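Local coordinates for mandelate racemase/muconate lactonizing enzyme (Polaromonas sp., PDB 2OG9), which probably catalyses an enolase-superfamily reaction on a carboxylate substrate, as in mandelate racemase, with an active site at the mouth of its barrel domain, at residues A[16-26]-A[374-385]. Sequence-based numbering, arbitrary orientation.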
loop_
_atom_site.group_PDB
_atom_site.type_symbol
_atom_site.label_atom_id
_atom_site.label_comp_id
_atom_site.label_asym_id
_atom_site.label_seq_id
_atom_site.Cartn_x
_atom_site.Cartn_y
_atom_site.Cartn_z
ATOM N N THR A 16 -35.019 36.524 10.540
ATOM C CA THR A 16 -35.248 37.707 11.355
ATOM C C THR A 16 -35.362 37.436 12.849
ATOM O O THR A 16 -35.186 38.343 13.658
ATOM C CB THR A 16 -36.526 38.442 10.892
ATOM O OG1 THR A 16 -37.637 37.539 10.927
ATOM C CG2 THR A 16 -36.356 38.959 9.469
ATOM N N TRP A 17 -35.631 36.189 13.221
ATOM C CA TRP A 17 -35.799 35.847 14.627
ATOM C C TRP A 17 -35.285 34.446 14.914
ATOM O O TRP A 17 -35.427 33.547 14.091
ATOM C CB TRP A 17 -37.289 35.920 14.989
ATOM C CG TRP A 17 -37.622 35.615 16.425
ATOM C CD1 TRP A 17 -37.468 36.446 17.500
ATOM C CD2 TRP A 17 -38.223 34.413 16.931
ATOM N NE1 TRP A 17 -37.942 35.839 18.640
ATOM C CE2 TRP A 17 -38.410 34.591 18.320
ATOM C CE3 TRP A 17 -38.619 33.203 16.346
ATOM C CZ2 TRP A 17 -38.982 33.606 19.133
ATOM C CZ3 TRP A 17 -39.188 32.221 17.154
ATOM C CH2 TRP A 17 -39.364 32.430 18.533
ATOM N N VAL A 18 -34.688 34.270 16.084
ATOM C CA VAL A 18 -34.170 32.970 16.492
ATOM C C VAL A 18 -34.372 32.811 17.989
ATOM O O VAL A 18 -34.099 33.732 18.755
ATOM C CB VAL A 18 -32.654 32.830 16.195
ATOM C CG1 VAL A 18 -32.162 31.472 16.654
ATOM C CG2 VAL A 18 -32.384 33.012 14.712
ATOM N N ARG A 19 -34.869 31.649 18.404
ATOM C CA ARG A 19 -35.070 31.376 19.821
ATOM C C ARG A 19 -34.490 30.020 20.196
ATOM O O ARG A 19 -34.748 29.019 19.532
ATOM C CB ARG A 19 -36.560 31.401 20.189
ATOM C CG ARG A 19 -36.822 30.983 21.637
ATOM C CD ARG A 19 -38.237 31.326 22.107
ATOM N NE ARG A 19 -38.451 30.907 23.491
ATOM C CZ ARG A 19 -38.665 29.650 23.868
ATOM N NH1 ARG A 19 -38.705 28.684 22.960
ATOM N NH2 ARG A 19 -38.824 29.352 25.153
ATOM N N ILE A 20 -33.695 29.992 21.257
ATOM C CA ILE A 20 -33.108 28.745 21.719
ATOM C C ILE A 20 -33.606 28.448 23.120
ATOM O O ILE A 20 -33.759 29.350 23.943
ATOM C CB ILE A 20 -31.578 28.800 21.743
ATOM C CG1 ILE A 20 -31.117 30.049 22.493
ATOM C CG2 ILE A 20 -31.042 28.740 20.320
ATOM C CD1 ILE A 20 -29.637 30.095 22.728
ATOM N N SER A 21 -33.856 27.172 23.379
ATOM C CA SER A 21 -34.362 26.734 24.669
ATOM C C SER A 21 -33.608 25.497 25.121
ATOM O O SER A 21 -33.346 24.607 24.317
ATOM C CB SER A 21 -35.850 26.368 24.558
ATOM O OG SER A 21 -36.586 27.340 23.843
ATOM N N SER A 22 -33.267 25.445 26.404
ATOM C CA SER A 22 -32.588 24.287 26.971
ATOM C C SER A 22 -33.644 23.598 27.826
ATOM O O SER A 22 -33.976 24.052 28.920
ATOM C CB SER A 22 -31.398 24.711 27.830
ATOM O OG SER A 22 -30.663 23.571 28.256
ATOM N N CYS A 23 -34.169 22.499 27.300
ATOM C CA CYS A 23 -35.225 21.734 27.948
ATOM C C CYS A 23 -34.726 20.428 28.557
ATOM O O CYS A 23 -34.135 19.605 27.868
ATOM C CB CYS A 23 -36.312 21.454 26.907
ATOM S SG CYS A 23 -37.654 20.405 27.454
ATOM N N TYR A 24 -34.965 20.236 29.852
ATOM C CA TYR A 24 -34.524 19.014 30.517
ATOM C C TYR A 24 -35.631 17.977 30.617
ATOM O O TYR A 24 -36.552 18.096 31.430
ATOM C CB TYR A 24 -33.960 19.337 31.899
ATOM C CG TYR A 24 -32.594 19.974 31.811
ATOM C CD1 TYR A 24 -31.439 19.223 32.024
ATOM C CD2 TYR A 24 -32.454 21.316 31.458
ATOM C CE1 TYR A 24 -30.175 19.793 31.885
ATOM C CE2 TYR A 24 -31.195 21.895 31.314
ATOM C CZ TYR A 24 -30.064 21.127 31.531
ATOM O OH TYR A 24 -28.819 21.699 31.408
ATOM N N LEU A 25 -35.521 16.967 29.761
ATOM C CA LEU A 25 -36.476 15.870 29.682
ATOM C C LEU A 25 -36.260 14.858 30.800
ATOM O O LEU A 25 -35.231 14.182 30.851
ATOM C CB LEU A 25 -36.330 15.166 28.330
ATOM C CG LEU A 25 -37.131 13.887 28.094
ATOM C CD1 LEU A 25 -38.617 14.213 28.089
ATOM C CD2 LEU A 25 -36.712 13.264 26.762
ATOM N N PRO A 26 -37.225 14.743 31.724
ATOM C CA PRO A 26 -37.058 13.777 32.810
ATOM C C PRO A 26 -37.374 12.384 32.278
ATOM O O PRO A 26 -38.299 12.216 31.484
ATOM C CB PRO A 26 -38.069 14.258 33.846
ATOM C CG PRO A 26 -39.184 14.744 32.996
ATOM C CD PRO A 26 -38.472 15.512 31.887
ATOM N N TRP A 374 -40.342 22.318 31.469
ATOM C CA TRP A 374 -39.033 21.688 31.610
ATOM C C TRP A 374 -37.876 22.549 31.119
ATOM O O TRP A 374 -36.718 22.130 31.173
ATOM C CB TRP A 374 -39.008 20.346 30.875
ATOM C CG TRP A 374 -39.926 19.302 31.448
ATOM C CD1 TRP A 374 -40.304 19.163 32.756
ATOM C CD2 TRP A 374 -40.508 18.199 30.745
ATOM N NE1 TRP A 374 -41.081 18.039 32.909
ATOM C CE2 TRP A 374 -41.222 17.428 31.690
ATOM C CE3 TRP A 374 -40.492 17.783 29.406
ATOM C CZ2 TRP A 374 -41.915 16.264 31.339
ATOM C CZ3 TRP A 374 -41.182 16.622 29.057
ATOM C CH2 TRP A 374 -41.883 15.879 30.021
ATOM N N THR A 375 -38.188 23.750 30.650
ATOM C CA THR A 375 -37.166 24.658 30.148
ATOM C C THR A 375 -36.455 25.385 31.289
ATOM O O THR A 375 -37.086 26.092 32.076
ATOM C CB THR A 375 -37.792 25.687 29.194
ATOM O OG1 THR A 375 -38.456 24.995 28.130
ATOM C CG2 THR A 375 -36.728 26.598 28.607
ATOM N N ARG A 376 -35.140 25.210 31.375
ATOM C CA ARG A 376 -34.359 25.848 32.431
ATOM C C ARG A 376 -33.617 27.082 31.940
ATOM O O ARG A 376 -33.206 27.927 32.735
ATOM C CB ARG A 376 -33.371 24.847 33.030
ATOM C CG ARG A 376 -34.055 23.664 33.696
ATOM C CD ARG A 376 -33.059 22.718 34.350
ATOM N NE ARG A 376 -33.714 21.493 34.794
ATOM C CZ ARG A 376 -33.071 20.424 35.253
ATOM N NH1 ARG A 376 -31.747 20.428 35.335
ATOM N NH2 ARG A 376 -33.753 19.347 35.618
ATOM N N GLU A 377 -33.449 27.183 30.626
ATOM C CA GLU A 377 -32.761 28.316 30.023
ATOM C C GLU A 377 -33.348 28.606 28.654
ATOM O O GLU A 377 -33.805 27.694 27.960
ATOM C CB GLU A 377 -31.265 28.023 29.844
ATOM C CG GLU A 377 -30.456 27.904 31.121
ATOM C CD GLU A 377 -28.953 27.896 30.855
ATOM O OE1 GLU A 377 -28.419 26.866 30.386
ATOM O OE2 GLU A 377 -28.305 28.930 31.113
ATOM N N GLU A 378 -33.340 29.876 28.269
ATOM C CA GLU A 378 -33.824 30.267 26.954
ATOM C C GLU A 378 -33.362 31.671 26.613
ATOM O O GLU A 378 -33.082 32.483 27.494
ATOM C CB GLU A 378 -35.352 30.180 26.865
ATOM C CG GLU A 378 -36.125 31.158 27.727
ATOM C CD GLU A 378 -37.589 31.219 27.326
ATOM O OE1 GLU A 378 -37.892 31.797 26.258
ATOM O OE2 GLU A 378 -38.431 30.675 28.072
ATOM N N ALA A 379 -33.272 31.945 25.321
ATOM C CA ALA A 379 -32.838 33.243 24.842
ATOM C C ALA A 379 -33.341 33.411 23.424
ATOM O O ALA A 379 -33.666 32.434 22.748
ATOM C CB ALA A 379 -31.325 33.324 24.865
ATOM N N GLN A 380 -33.413 34.655 22.976
ATOM C CA GLN A 380 -33.856 34.932 21.626
ATOM C C GLN A 380 -33.192 36.196 21.111
ATOM O O GLN A 380 -32.728 37.028 21.888
ATOM C CB GLN A 380 -35.382 35.055 21.578
ATOM C CG GLN A 380 -35.993 35.916 22.664
ATOM C CD GLN A 380 -37.508 35.894 22.614
ATOM O OE1 GLN A 380 -38.117 36.418 21.682
ATOM N NE2 GLN A 380 -38.125 35.273 23.613
ATOM N N VAL A 381 -33.125 36.317 19.792
ATOM C CA VAL A 381 -32.518 37.471 19.156
ATOM C C VAL A 381 -33.332 37.821 17.923
ATOM O O VAL A 381 -33.946 36.946 17.312
ATOM C CB VAL A 381 -31.053 37.171 18.749
ATOM C CG1 VAL A 381 -31.001 35.928 17.888
ATOM C CG2 VAL A 381 -30.460 38.355 18.006
ATOM N N GLY A 382 -33.347 39.102 17.570
ATOM C CA GLY A 382 -34.093 39.538 16.407
ATOM C C GLY A 382 -35.526 39.905 16.739
ATOM O O GLY A 382 -35.929 39.880 17.903
ATOM N N THR A 383 -36.293 40.254 15.710
ATOM C CA THR A 383 -37.693 40.627 15.882
ATOM C C THR A 383 -38.579 39.616 15.169
ATOM O O THR A 383 -38.474 39.418 13.958
ATOM C CB THR A 383 -37.977 42.027 15.310
ATOM O OG1 THR A 383 -37.056 42.968 15.874
ATOM C CG2 THR A 383 -39.398 42.458 15.647
ATOM N N ARG A 384 -39.453 38.979 15.934
ATOM C CA ARG A 384 -40.350 37.975 15.395
ATOM C C ARG A 384 -41.306 38.590 14.374
ATOM O O ARG A 384 -41.875 39.658 14.605
ATOM C CB ARG A 384 -41.125 37.325 16.544
ATOM C CG ARG A 384 -41.696 35.969 16.213
ATOM C CD ARG A 384 -42.119 35.229 17.466
ATOM N NE ARG A 384 -42.623 33.902 17.141
ATOM C CZ ARG A 384 -43.057 33.026 18.039
ATOM N NH1 ARG A 384 -43.051 33.338 19.326
ATOM N NH2 ARG A 384 -43.494 31.839 17.646
ATOM N N PRO A 385 -41.484 37.925 13.220
ATOM C CA PRO A 385 -42.381 38.434 12.176
ATOM C C PRO A 385 -43.841 38.493 12.627
ATOM O O PRO A 385 -44.389 39.616 12.698
ATOM C CB PRO A 385 -42.163 37.451 11.027
ATOM C CG PRO A 385 -41.854 36.167 11.743
ATOM C CD PRO A 385 -40.899 36.632 12.819
HETATM O O HOH W 1 -28.802 24.098 30.164
HETATM O O HOH W 2 -36.736 18.840 34.113
#
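Val18 and Val381, like Ile20 and Ala379, exchange paired backbone hydrogen bonds, joining strands 16-26 and 375-382 antiparallel, with their axes at 173°. Toward the C-terminal end of 16-26, Ser22 N donates to Glu377 O and Arg376 N to Ser22 O, and a beta bulge shifts the register by one before Tyr24 N reaches Trp374 O. The pairing is a clear case of sequence ends meeting in an enolase-superfamily fold: the last strand of the chain returns to edge the sheet of the N-terminal domain. Val18 and Ile20 face Phe122 of helix 114-133.

Two arginines lie flat on aromatic rings. Arg384, extended and salt-bridged to Glu55, lays CD over the six-membered ring of Trp17, 3.8 Å from its centroid, its guanidinium 5° from parallel. With Trp17 CG anti to the backbone N (chi1 -179°), NE1 donates to Gln380 OE1 at 3.1 Å; the oxygen lies in the indole plane, while NE1 comes from above the amide plane. A leucine in place of Trp17 would probably leave Gln380 OE1 without this donor and Arg384 without its flat support. Arg376, salt-bridged to Glu46, stacks on Tyr24, its CZ 4.0 Å from the ring centroid.

Among charged groups, Arg19 forms a salt bridge with Glu378, NE and, weakly, NH2 (2.8 Å) donating to OE1, which NE meets from above the carboxylate plane; NH1 has its salt bridge with Glu53. One water links Ser22 OG, Tyr24 OH and Glu377 OE1. Pro26 CD lies over the Trp374 face in a CH-pi contact, 3.5 Å from the six-membered ring centroid.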